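PDB 5HAX: nucleoporin NUP170 from Chaetomium thermophilum, which is a nucleoporin that probably serves as a scaffold component of the inner ring of the nuclear pore complex. Local coordinates for residues Ile114-Leu119 / Val136-Ser141; Asn247-Arg252 / Thr291-Leu296; Pro379-Phe384 / Val394-Pro399; Arg439-Gly444 / Ala475-Thr480. All blocks are in the same frame, centred on the assembly; numbering follows the deposited sequence.

Contact 1 (Ile114-Leu119 / Val136-Ser141)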
loop_
_atom_site.group_PDB
_atom_site.type_symbol
_atom_site.label_atom_id
_atom_site.label_comp_id
_atom_site.label_asym_id
_atom_site.label_seq_id
_atom_site.Cartn_x
_atom_site.Cartn_y
_atom_site.Cartn_z
ATOM N N ILE A 114 -8.351 31.113 0.560
ATOM C CA ILE A 114 -7.503 29.926 0.599
ATOM C C ILE A 114 -7.530 29.257 -0.768
ATOM O O ILE A 114 -8.604 29.010 -1.329
ATOM C CB ILE A 114 -7.972 28.959 1.700
ATOM C CG1 ILE A 114 -7.730 29.574 3.081
ATOM C CG2 ILE A 114 -7.242 27.618 1.594
ATOM C CD1 ILE A 114 -8.430 28.841 4.206
ATOM N N THR A 115 -6.346 28.944 -1.298
ATOM C CA THR A 115 -6.214 28.320 -2.607
ATOM C C THR A 115 -5.640 26.910 -2.560
ATOM O O THR A 115 -5.753 26.184 -3.553
ATOM C CB THR A 115 -5.327 29.184 -3.519
ATOM O OG1 THR A 115 -4.065 29.421 -2.886
ATOM C CG2 THR A 115 -6.006 30.519 -3.816
ATOM N N ALA A 116 -5.038 26.504 -1.446
ATOM C CA ALA A 116 -4.502 25.156 -1.316
ATOM C C ALA A 116 -4.277 24.851 0.157
ATOM O O ALA A 116 -3.977 25.747 0.951
ATOM C CB ALA A 116 -3.192 24.994 -2.098
ATOM N N VAL A 117 -4.432 23.574 0.505
ATOM C CA VAL A 117 -4.215 23.080 1.862
ATOM C C VAL A 117 -3.585 21.695 1.764
ATOM O O VAL A 117 -3.951 20.900 0.893
ATOM C CB VAL A 117 -5.534 23.020 2.667
ATOM C CG1 VAL A 117 -5.288 22.466 4.067
ATOM C CG2 VAL A 117 -6.183 24.396 2.742
ATOM N N ALA A 118 -2.645 21.402 2.663
ATOM C CA ALA A 118 -1.982 20.105 2.659
ATOM C C ALA A 118 -1.471 19.771 4.053
ATOM O O ALA A 118 -1.214 20.654 4.875
ATOM C CB ALA A 118 -0.824 20.070 1.656
ATOM N N LEU A 119 -1.321 18.471 4.301
ATOM C CA LEU A 119 -0.809 17.935 5.556
ATOM C C LEU A 119 0.485 17.190 5.259
ATOM O O LEU A 119 0.468 16.179 4.548
ATOM C CB LEU A 119 -1.836 17.003 6.205
ATOM C CG LEU A 119 -1.517 16.485 7.607
ATOM C CD1 LEU A 119 -1.600 17.616 8.619
ATOM C CD2 LEU A 119 -2.459 15.350 7.982
ATOM N N VAL A 136 -0.142 23.061 6.039
ATOM C CA VAL A 136 0.227 24.169 5.162
ATOM C C VAL A 136 -1.054 24.742 4.571
ATOM O O VAL A 136 -1.828 24.018 3.935
ATOM C CB VAL A 136 1.187 23.716 4.051
ATOM C CG1 VAL A 136 1.690 24.923 3.267
ATOM C CG2 VAL A 136 2.351 22.928 4.628
ATOM N N VAL A 137 -1.272 26.040 4.774
ATOM C CA VAL A 137 -2.456 26.740 4.281
ATOM C C VAL A 137 -1.973 27.864 3.374
ATOM O O VAL A 137 -1.332 28.814 3.841
ATOM C CB VAL A 137 -3.319 27.290 5.424
ATOM C CG1 VAL A 137 -4.524 28.040 4.871
ATOM C CG2 VAL A 137 -3.766 26.162 6.346
ATOM N N ALA A 138 -2.293 27.766 2.086
ATOM C CA ALA A 138 -1.900 28.762 1.097
ATOM C C ALA A 138 -3.098 29.627 0.731
ATOM O O ALA A 138 -4.173 29.105 0.414
ATOM C CB ALA A 138 -1.334 28.089 -0.154
ATOM N N THR A 139 -2.910 30.943 0.778
ATOM C CA THR A 139 -3.911 31.909 0.344
ATOM C C THR A 139 -3.362 32.705 -0.838
ATOM O O THR A 139 -2.237 32.489 -1.295
ATOM C CB THR A 139 -4.307 32.857 1.483
ATOM O OG1 THR A 139 -3.241 33.781 1.738
ATOM C CG2 THR A 139 -4.630 32.080 2.754
ATOM N N THR A 140 -4.173 33.642 -1.331
ATOM C CA THR A 140 -3.730 34.515 -2.412
ATOM C C THR A 140 -2.699 35.536 -1.951
ATOM O O THR A 140 -2.137 36.241 -2.795
ATOM C CB THR A 140 -4.924 35.244 -3.032
ATOM O OG1 THR A 140 -5.634 35.963 -2.017
ATOM C CG2 THR A 140 -5.869 34.257 -3.701
ATOM N N SER A 141 -2.433 35.619 -0.647
ATOM C CA SER A 141 -1.507 36.594 -0.085
ATOM C C SER A 141 -0.320 35.977 0.641
ATOM O O SER A 141 0.736 36.610 0.702
ATOM C CB SER A 141 -2.251 37.523 0.888
ATOM O OG SER A 141 -1.401 38.546 1.373
HETATM O O HOH W 1 -2.375 31.094 -3.942
#
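Antiparallel pairing of strands 114-120 and 133-139, neighbours in a four-stranded blade of the beta-propeller, is interrupted by a classic beta bulge at Thr115 and Ala116, which both face Ala138. Ala138 O accepts a good bond from Thr115 N at 2.8 Å and a weak one from Ala116 N at 3.3 Å. Past the bulge the ladder is regular, with Ala138 N bonded to Ala116 O and Ala118 and Val136 exchanging two bonds.

The two faces differ in what they carry. Ala116 and Ala138 set their CB atoms 4.1 Å apart on the face that also carries Ala118 and Val136, and Ile179 of strand 178-181 packs against all four. On the other face Val137 holds CG1 anti to its backbone N, and this methyl lies 4.0 Å from Ile114 CG1, the two chains crossing obliquely. Ile114 CG1 sits beside its own backbone N (chi1 -68°), where it also reaches Thr139 CG2 at 4.0 Å. Thr139 places OG1 in the crowded position between N and carbonyl carbon (chi1 73°), accepting from Ser141 N in an ST turn and pairing with Glu142 N. Thr115 adopts the same arrangement (chi1 55°): its CG2 meets Thr140 CG2 at 3.7 Å, nearly at right angles, while OG1 accepts from a water 2.6 Å away that also donates to Thr139 O.

Thr115 OG1 is hydrogen-bonded to Val176 O as well, so Thr115 and Thr139 both split their branches, methyl to apolar packing and hydroxyl to polar partners, and both hydroxyls are satisfied at the bulged end of a largely buried ladder.

Contact 2 (Asn247-Arg252 / Thr291-Leu296)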
loop_
_atom_site.group_PDB
_atom_site.type_symbol
_atom_site.label_atom_id
_atom_site.label_comp_id
_atom_site.label_asym_id
_atom_site.label_seq_id
_atom_site.Cartn_x
_atom_site.Cartn_y
_atom_site.Cartn_z
ATOM N N ASN A 247 -0.024 21.893 -17.954
ATOM C CA ASN A 247 -1.262 21.903 -18.724
ATOM C C ASN A 247 -1.040 21.509 -20.175
ATOM O O ASN A 247 -2.003 21.151 -20.861
ATOM C CB ASN A 247 -1.901 23.287 -18.676
ATOM C CG ASN A 247 -1.075 24.325 -19.402
ATOM O OD1 ASN A 247 0.092 24.541 -19.079
ATOM N ND2 ASN A 247 -1.666 24.952 -20.410
ATOM N N ARG A 248 0.198 21.588 -20.659
ATOM C CA ARG A 248 0.562 21.111 -21.985
ATOM C C ARG A 248 1.026 19.661 -21.969
ATOM O O ARG A 248 1.575 19.187 -22.970
ATOM C CB ARG A 248 1.661 21.996 -22.578
ATOM C CG ARG A 248 1.343 23.479 -22.540
ATOM C CD ARG A 248 2.427 24.302 -23.219
ATOM N NE ARG A 248 2.480 24.048 -24.656
ATOM C CZ ARG A 248 1.684 24.628 -25.550
ATOM N NH1 ARG A 248 1.806 24.330 -26.837
ATOM N NH2 ARG A 248 0.765 25.504 -25.166
ATOM N N SER A 249 0.830 18.958 -20.854
ATOM C CA SER A 249 1.218 17.561 -20.686
ATOM C C SER A 249 2.733 17.371 -20.693
ATOM O O SER A 249 3.218 16.280 -21.002
ATOM C CB SER A 249 0.563 16.670 -21.750
ATOM O OG SER A 249 -0.849 16.792 -21.700
ATOM N N THR A 250 3.490 18.412 -20.350
ATOM C CA THR A 250 4.935 18.293 -20.192
ATOM C C THR A 250 5.263 17.739 -18.810
ATOM O O THR A 250 4.719 18.202 -17.802
ATOM C CB THR A 250 5.613 19.650 -20.382
ATOM O OG1 THR A 250 5.422 20.095 -21.730
ATOM C CG2 THR A 250 7.113 19.556 -20.091
ATOM N N ILE A 251 6.167 16.763 -18.770
ATOM C CA ILE A 251 6.608 16.125 -17.533
ATOM C C ILE A 251 8.014 16.623 -17.228
ATOM O O ILE A 251 8.936 16.429 -18.030
ATOM C CB ILE A 251 6.594 14.592 -17.646
ATOM C CG1 ILE A 251 5.188 14.088 -17.987
ATOM C CG2 ILE A 251 7.095 13.960 -16.351
ATOM C CD1 ILE A 251 5.133 12.602 -18.292
ATOM N N ARG A 252 8.180 17.250 -16.067
ATOM C CA ARG A 252 9.475 17.728 -15.607
ATOM C C ARG A 252 9.901 16.938 -14.377
ATOM O O ARG A 252 9.088 16.685 -13.482
ATOM C CB ARG A 252 9.422 19.224 -15.283
ATOM C CG ARG A 252 9.207 20.108 -16.506
ATOM C CD ARG A 252 9.035 21.570 -16.119
ATOM N NE ARG A 252 9.061 22.458 -17.280
ATOM C CZ ARG A 252 8.006 22.743 -18.041
ATOM N NH1 ARG A 252 6.822 22.205 -17.781
ATOM N NH2 ARG A 252 8.139 23.568 -19.071
ATOM N N THR A 291 -4.286 14.452 -27.500
ATOM C CA THR A 291 -4.507 13.812 -26.210
ATOM C C THR A 291 -3.825 14.587 -25.087
ATOM O O THR A 291 -2.733 15.135 -25.262
ATOM C CB THR A 291 -3.979 12.378 -26.259
ATOM O OG1 THR A 291 -4.551 11.704 -27.388
ATOM C CG2 THR A 291 -4.321 11.618 -24.990
ATOM N N ASN A 292 -4.475 14.619 -23.925
ATOM C CA ASN A 292 -3.960 15.277 -22.732
ATOM C C ASN A 292 -3.558 14.232 -21.696
ATOM O O ASN A 292 -4.229 13.207 -21.545
ATOM C CB ASN A 292 -5.007 16.216 -22.117
ATOM C CG ASN A 292 -5.329 17.406 -23.005
ATOM O OD1 ASN A 292 -4.436 18.124 -23.451
ATOM N ND2 ASN A 292 -6.612 17.618 -23.265
ATOM N N ILE A 293 -2.462 14.499 -20.989
ATOM C CA ILE A 293 -2.087 13.730 -19.804
ATOM C C ILE A 293 -2.713 14.421 -18.598
ATOM O O ILE A 293 -2.438 15.597 -18.336
ATOM C CB ILE A 293 -0.558 13.631 -19.659
ATOM C CG1 ILE A 293 0.035 12.874 -20.852
ATOM C CG2 ILE A 293 -0.185 12.932 -18.344
ATOM C CD1 ILE A 293 1.553 12.794 -20.856
ATOM N N VAL A 294 -3.553 13.691 -17.863
ATOM C CA VAL A 294 -4.339 14.289 -16.785
ATOM C C VAL A 294 -3.765 14.022 -15.395
ATOM O O VAL A 294 -4.148 14.717 -14.441
ATOM C CB VAL A 294 -5.802 13.798 -16.842
ATOM C CG1 VAL A 294 -6.434 14.163 -18.177
ATOM C CG2 VAL A 294 -5.883 12.295 -16.595
ATOM N N ALA A 295 -2.867 13.050 -15.244
ATOM C CA ALA A 295 -2.351 12.728 -13.921
ATOM C C ALA A 295 -1.056 11.941 -14.044
ATOM O O ALA A 295 -0.837 11.225 -15.025
ATOM C CB ALA A 295 -3.369 11.925 -13.104
ATOM N N LEU A 296 -0.206 12.089 -13.030
ATOM C CA LEU A 296 0.992 11.281 -12.866
ATOM C C LEU A 296 0.896 10.492 -11.567
ATOM O O LEU A 296 0.110 10.817 -10.674
ATOM C CB LEU A 296 2.262 12.142 -12.850
ATOM C CG LEU A 296 2.498 13.062 -14.048
ATOM C CD1 LEU A 296 3.790 13.842 -13.864
ATOM C CD2 LEU A 296 2.523 12.277 -15.354
HETATM O O HOH W 2 -2.042 18.859 -22.649
HETATM O O HOH W 3 -2.867 18.349 -19.530
#
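Ser249, at the turn between strands 241-246 and 251-255, gives up more surface here than any other residue, and it does so with a hydroxyl turned onto the backbone of a different propeller blade. Its OG stands anti to its own carbonyl carbon (chi1 -57°) and accepts from Ile293 N at 2.9 Å along an almost straight line, 174° at the hydrogen. The positive phi of Ser249 (67°) marks the tight turn from which this side chain projects. A water also hydrogen-bonds to Ser249 OG at 2.6 Å, and it lies close to Asn247 O and Asn292 OD1, so the polar end of the contact is a small hydrated network rather than a continued sheet ladder.

Ile293 answers the same serine with carbon. Its CB lies 3.9 Å from Ser249 CB, and the chain then runs along the turn until CD1 comes 3.9 Å from Ser249 O.

The apolar end belongs to Ile251. Its extended CG1-CD1 arm brings CD1 to 3.9 Å from Leu296 CD2, while the other branch sets CG2 4.1 Å from Leu296 CD1; the two side chains therefore cross obliquely with both branches engaged. Ile251 CD1 touches Ile293 CD1 more loosely, at 4.4 Å. Ile293 and Leu296 can face the same way, although three residues apart, because the backbone at Val294 departs from regular strand geometry.

Leu245 of strand 241-246 packs on Ile293 and Leu296, while strand 307-313 lends Leu309 to Ile251 and Ala311 to Ile293 and Leu296, making this a buried seam between two successive blades.

Contact 3 (Pro379-Phe384 / Val394-Pro399)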
loop_
_atom_site.group_PDB
_atom_site.type_symbol
_atom_site.label_atom_id
_atom_site.label_comp_id
_atom_site.label_asym_id
_atom_site.label_seq_id
_atom_site.Cartn_x
_atom_site.Cartn_y
_atom_site.Cartn_z
ATOM N N PRO A 379 -13.993 9.804 -21.455
ATOM C CA PRO A 379 -12.831 10.540 -20.944
ATOM C C PRO A 379 -12.439 10.174 -19.512
ATOM O O PRO A 379 -13.314 9.956 -18.673
ATOM C CB PRO A 379 -13.302 11.989 -21.001
ATOM C CG PRO A 379 -14.755 11.894 -20.687
ATOM C CD PRO A 379 -15.235 10.570 -21.250
ATOM N N SER A 380 -11.137 10.122 -19.244
ATOM C CA SER A 380 -10.609 9.954 -17.896
ATOM C C SER A 380 -10.273 11.326 -17.324
ATOM O O SER A 380 -9.408 12.030 -17.860
ATOM C CB SER A 380 -9.375 9.055 -17.906
ATOM O OG SER A 380 -9.717 7.738 -18.298
ATOM N N ALA A 381 -10.957 11.704 -16.243
ATOM C CA ALA A 381 -10.792 13.022 -15.639
ATOM C C ALA A 381 -9.767 13.020 -14.510
ATOM O O ALA A 381 -8.992 13.973 -14.378
ATOM C CB ALA A 381 -12.137 13.527 -15.108
ATOM N N LEU A 382 -9.756 11.967 -13.694
ATOM C CA LEU A 382 -8.836 11.835 -12.574
ATOM C C LEU A 382 -8.329 10.403 -12.527
ATOM O O LEU A 382 -9.046 9.470 -12.895
ATOM C CB LEU A 382 -9.513 12.182 -11.240
ATOM C CG LEU A 382 -10.058 13.598 -11.081
ATOM C CD1 LEU A 382 -10.967 13.677 -9.864
ATOM C CD2 LEU A 382 -8.914 14.592 -10.963
ATOM N N GLY A 383 -7.098 10.234 -12.059
ATOM C CA GLY A 383 -6.499 8.913 -11.979
ATOM C C GLY A 383 -5.495 8.815 -10.855
ATOM O O GLY A 383 -4.794 9.782 -10.537
ATOM N N PHE A 384 -5.416 7.624 -10.257
ATOM C CA PHE A 384 -4.537 7.366 -9.124
ATOM C C PHE A 384 -3.977 5.954 -9.218
ATOM O O PHE A 384 -4.680 5.027 -9.633
ATOM C CB PHE A 384 -5.285 7.527 -7.792
ATOM C CG PHE A 384 -6.021 8.830 -7.658
ATOM C CD1 PHE A 384 -5.431 9.911 -7.026
ATOM C CD2 PHE A 384 -7.306 8.972 -8.158
ATOM C CE1 PHE A 384 -6.107 11.111 -6.901
ATOM C CE2 PHE A 384 -7.985 10.169 -8.035
ATOM C CZ PHE A 384 -7.384 11.238 -7.405
ATOM N N VAL A 394 -11.401 7.862 -12.718
ATOM C CA VAL A 394 -12.692 8.540 -12.702
ATOM C C VAL A 394 -13.054 8.827 -14.156
ATOM O O VAL A 394 -12.493 9.729 -14.780
ATOM C CB VAL A 394 -12.646 9.824 -11.870
ATOM C CG1 VAL A 394 -14.016 10.491 -11.834
ATOM C CG2 VAL A 394 -12.150 9.529 -10.461
ATOM N N VAL A 395 -13.993 8.053 -14.699
ATOM C CA VAL A 395 -14.440 8.201 -16.080
ATOM C C VAL A 395 -15.693 9.061 -16.081
ATOM O O VAL A 395 -16.656 8.771 -15.358
ATOM C CB VAL A 395 -14.709 6.834 -16.734
ATOM C CG1 VAL A 395 -15.150 7.014 -18.180
ATOM C CG2 VAL A 395 -13.467 5.958 -16.660
ATOM N N ARG A 396 -15.685 10.109 -16.904
ATOM C CA ARG A 396 -16.726 11.128 -16.888
ATOM C C ARG A 396 -17.418 11.194 -18.245
ATOM O O ARG A 396 -17.471 12.255 -18.875
ATOM C CB ARG A 396 -16.104 12.475 -16.503
ATOM C CG ARG A 396 -17.031 13.431 -15.774
ATOM C CD ARG A 396 -16.227 14.441 -14.962
ATOM N NE ARG A 396 -15.954 13.976 -13.604
ATOM C CZ ARG A 396 -15.084 14.546 -12.774
ATOM N NH1 ARG A 396 -14.909 14.059 -11.553
ATOM N NH2 ARG A 396 -14.383 15.604 -13.162
ATOM N N LYS A 397 -17.951 10.056 -18.705
ATOM C CA LYS A 397 -18.624 10.019 -20.000
ATOM C C LYS A 397 -19.846 10.923 -20.024
ATOM O O LYS A 397 -20.180 11.487 -21.073
ATOM C CB LYS A 397 -19.029 8.587 -20.345
ATOM C CG LYS A 397 -17.907 7.752 -20.935
ATOM C CD LYS A 397 -18.384 6.353 -21.281
ATOM C CE LYS A 397 -17.292 5.547 -21.967
ATOM N NZ LYS A 397 -16.875 6.150 -23.263
ATOM N N HIS A 398 -20.524 11.067 -18.889
ATOM C CA HIS A 398 -21.668 11.949 -18.758
ATOM C C HIS A 398 -21.370 13.025 -17.722
ATOM O O HIS A 398 -20.661 12.770 -16.744
ATOM C CB HIS A 398 -22.918 11.158 -18.358
ATOM C CG HIS A 398 -23.159 9.955 -19.216
ATOM N ND1 HIS A 398 -23.611 10.048 -20.516
ATOM C CD2 HIS A 398 -22.996 8.635 -18.968
ATOM C CE1 HIS A 398 -23.721 8.835 -21.028
ATOM N NE2 HIS A 398 -23.355 7.959 -20.109
ATOM N N PRO A 399 -21.894 14.239 -17.906
ATOM C CA PRO A 399 -21.453 15.370 -17.082
ATOM C C PRO A 399 -22.054 15.403 -15.688
ATOM O O PRO A 399 -21.712 16.301 -14.911
ATOM C CB PRO A 399 -21.910 16.582 -17.907
ATOM C CG PRO A 399 -23.061 16.079 -18.760
ATOM C CD PRO A 399 -23.100 14.572 -18.680
#
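A beta hairpin, strands 380-386 and 390-395 of one propeller blade, brings these antiparallel segments together, and its open end is finished by an arginine lying over an alanine. Arg396 starts with CG anti to its backbone N and bends at chi3 (-90°), which swings the guanidinium back across the neighbouring strand. One face of that flat group rests on the Ala381 methyl, off centre, with NH2 the nearest atom at 3.6 Å from Ala381 CB. Asp402 forms a salt bridge with Arg396 NE, which probably limits the rotation of the group and offsets its charge.

Leu382 presents its CB to Val394 CG2 at 3.8 Å. Pro379, which follows a cis peptide bond, turns its ring toward the backbone beyond the strand: CG approaches Arg396 O at 3.3 Å, and CD meets Lys397 CG at 3.9 Å. Lys397 then carries its NZ to Asp378 O and Arg375 O.

The backbones pair between these side chains. Ala381 N donates to Val394 O at 2.9 Å, nearly along the C=O axis, and Arg396 N reaches Pro379 O at 3.0 Å, while Val395 CG1 sits 3.5 Å from that same Pro379 O.

Contact 4 (Arg439-Gly444 / Ala475-Thr480)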
loop_
_atom_site.group_PDB
_atom_site.type_symbol
_atom_site.label_atom_id
_atom_site.label_comp_id
_atom_site.label_asym_id
_atom_site.label_seq_id
_atom_site.Cartn_x
_atom_site.Cartn_y
_atom_site.Cartn_z
ATOM N N ARG A 439 -19.701 13.851 -7.755
ATOM C CA ARG A 439 -18.497 14.212 -8.490
ATOM C C ARG A 439 -17.288 13.870 -7.629
ATOM O O ARG A 439 -17.118 14.433 -6.542
ATOM C CB ARG A 439 -18.495 15.697 -8.850
ATOM C CG ARG A 439 -17.329 16.117 -9.733
ATOM C CD ARG A 439 -17.364 17.608 -10.027
ATOM N NE ARG A 439 -16.666 17.937 -11.265
ATOM C CZ ARG A 439 -17.185 17.783 -12.480
ATOM N NH1 ARG A 439 -16.479 18.109 -13.553
ATOM N NH2 ARG A 439 -18.413 17.296 -12.626
ATOM N N THR A 440 -16.458 12.947 -8.107
ATOM C CA THR A 440 -15.264 12.566 -7.368
ATOM C C THR A 440 -14.256 13.708 -7.374
ATOM O O THR A 440 -14.031 14.356 -8.399
ATOM C CB THR A 440 -14.640 11.308 -7.973
ATOM O OG1 THR A 440 -15.622 10.266 -8.028
ATOM C CG2 THR A 440 -13.449 10.837 -7.140
ATOM N N ILE A 441 -13.651 13.951 -6.215
ATOM C CA ILE A 441 -12.691 15.032 -6.027
ATOM C C ILE A 441 -11.285 14.489 -5.798
ATOM O O ILE A 441 -10.323 14.956 -6.408
ATOM C CB ILE A 441 -13.124 15.950 -4.862
ATOM C CG1 ILE A 441 -14.417 16.686 -5.235
ATOM C CG2 ILE A 441 -12.022 16.954 -4.518
ATOM C CD1 ILE A 441 -15.074 17.399 -4.078
ATOM N N GLU A 442 -11.148 13.502 -4.918
ATOM C CA GLU A 442 -9.835 13.012 -4.526
ATOM C C GLU A 442 -9.979 11.596 -3.990
ATOM O O GLU A 442 -11.033 11.220 -3.469
ATOM C CB GLU A 442 -9.201 13.928 -3.472
ATOM C CG GLU A 442 -7.700 13.769 -3.321
ATOM C CD GLU A 442 -7.127 14.646 -2.221
ATOM O OE1 GLU A 442 -7.849 15.544 -1.735
ATOM O OE2 GLU A 442 -5.955 14.436 -1.842
ATOM N N ILE A 443 -8.909 10.816 -4.131
ATOM C CA ILE A 443 -8.848 9.450 -3.624
ATOM C C ILE A 443 -7.510 9.275 -2.922
ATOM O O ILE A 443 -6.459 9.560 -3.507
ATOM C CB ILE A 443 -9.017 8.408 -4.749
ATOM C CG1 ILE A 443 -10.380 8.585 -5.427
ATOM C CG2 ILE A 443 -8.878 6.990 -4.193
ATOM C CD1 ILE A 443 -10.615 7.671 -6.620
ATOM N N GLY A 444 -7.550 8.816 -1.677
ATOM C CA GLY A 444 -6.343 8.667 -0.882
ATOM C C GLY A 444 -6.339 7.367 -0.108
ATOM O O GLY A 444 -7.387 6.812 0.229
ATOM N N ALA A 475 -10.106 6.012 0.620
ATOM C CA ALA A 475 -11.177 6.976 0.832
ATOM C C ALA A 475 -11.416 7.745 -0.461
ATOM O O ALA A 475 -10.512 8.429 -0.954
ATOM C CB ALA A 475 -10.820 7.930 1.971
ATOM N N VAL A 476 -12.625 7.632 -1.003
ATOM C CA VAL A 476 -13.019 8.315 -2.232
ATOM C C VAL A 476 -13.860 9.516 -1.811
ATOM O O VAL A 476 -15.022 9.370 -1.422
ATOM C CB VAL A 476 -13.791 7.387 -3.176
ATOM C CG1 VAL A 476 -14.197 8.131 -4.448
ATOM C CG2 VAL A 476 -12.959 6.164 -3.514
ATOM N N LEU A 477 -13.274 10.709 -1.893
ATOM C CA LEU A 477 -13.984 11.932 -1.542
ATOM C C LEU A 477 -14.793 12.424 -2.733
ATOM O O LEU A 477 -14.248 12.615 -3.824
ATOM C CB LEU A 477 -12.998 13.010 -1.094
ATOM C CG LEU A 477 -13.573 14.409 -0.837
ATOM C CD1 LEU A 477 -14.507 14.402 0.365
ATOM C CD2 LEU A 477 -12.453 15.420 -0.647
ATOM N N THR A 478 -16.089 12.623 -2.520
ATOM C CA THR A 478 -16.973 13.257 -3.491
ATOM C C THR A 478 -17.530 14.543 -2.889
ATOM O O THR A 478 -17.234 14.905 -1.746
ATOM C CB THR A 478 -18.115 12.323 -3.904
ATOM O OG1 THR A 478 -19.058 12.205 -2.832
ATOM C CG2 THR A 478 -17.588 10.945 -4.278
ATOM N N ASN A 479 -18.351 15.235 -3.675
ATOM C CA ASN A 479 -19.003 16.453 -3.215
ATOM C C ASN A 479 -20.150 16.178 -2.252
ATOM O O ASN A 479 -20.747 17.133 -1.742
ATOM C CB ASN A 479 -19.517 17.257 -4.413
ATOM C CG ASN A 479 -20.498 16.474 -5.264
ATOM O OD1 ASN A 479 -20.406 15.250 -5.370
ATOM N ND2 ASN A 479 -21.443 17.177 -5.876
ATOM N N THR A 480 -20.466 14.906 -1.992
ATOM C CA THR A 480 -21.532 14.530 -1.074
ATOM C C THR A 480 -21.056 13.714 0.119
ATOM O O THR A 480 -21.785 13.637 1.114
ATOM C CB THR A 480 -22.614 13.721 -1.809
ATOM O OG1 THR A 480 -22.102 12.427 -2.151
ATOM C CG2 THR A 480 -23.063 14.443 -3.073
#
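In the blade that closes the beta-propeller, where strands 440-445, 473-478 and 481-487 are joined by strand 50-57 from the beginning of the chain, the first two strands pair antiparallel around a classic beta bulge. Ile441 and Glu442 both face Leu477, whose O accepts from Ile441 N at 2.8 Å and weakly from Glu442 N. Leu477 N returns a bond to Glu442 O, and Gly444 and Ala475 exchange two more.

Ile441, pushed toward the partner strand by the bulge, can be followed outward. Its CB stands 3.7 Å from Leu477 O, the very acceptor its amide uses. There the chain forks. CG2, anti to the backbone N, touches Leu477 CD2 at 4.2 Å; CG1 sits beside the backbone N (chi1 -67°) and continues in an extended line to CD1, which ends against the backbone, 3.9 Å from Asn479 N. Leu75 of strand 73-78, in the adjoining blade, packs on both Ile441 and Leu477, and Glu442 OE1 is bonded to Leu77 N of that same strand.

On the face opposite Leu477, Ile443 and Val476 lie side by side pointing the same way, and Val476 CG1 also meets Thr440 CG2 at 3.9 Å. Thr478 OG1 accepts from Thr480 N in an ST turn and is bonded to Asn438 OD1.

The turn is tied back by Asn479, whose ND2 is bonded to Gly437 O: Arg439 N donates to Asn479 OD1 at 2.9 Å, approaching from 49° above the carbonyl plane of the amide.

Contacts 1, 3 and 4 each pair adjacent strands within a blade, whereas contact 2 joins two blades through one direct bond, water and apolar packing. Contacts 1 and 2 are the more buried; contacts 3 and 4 run out to exposed residues at Lys397 and Arg439. Contacts 1 and 4 share a bulge in one strand and an ST turn following its partner, but lie in different blades, about 19 Å apart between centres. Contact 3 touches its neighbours on both sides: Ala295 and Val294 of contact 2 pack on its backbone, and toward contact 4 Phe384 meets Ile443, while Arg396 makes a weak bond to Thr440 O close to the like-charged Arg439.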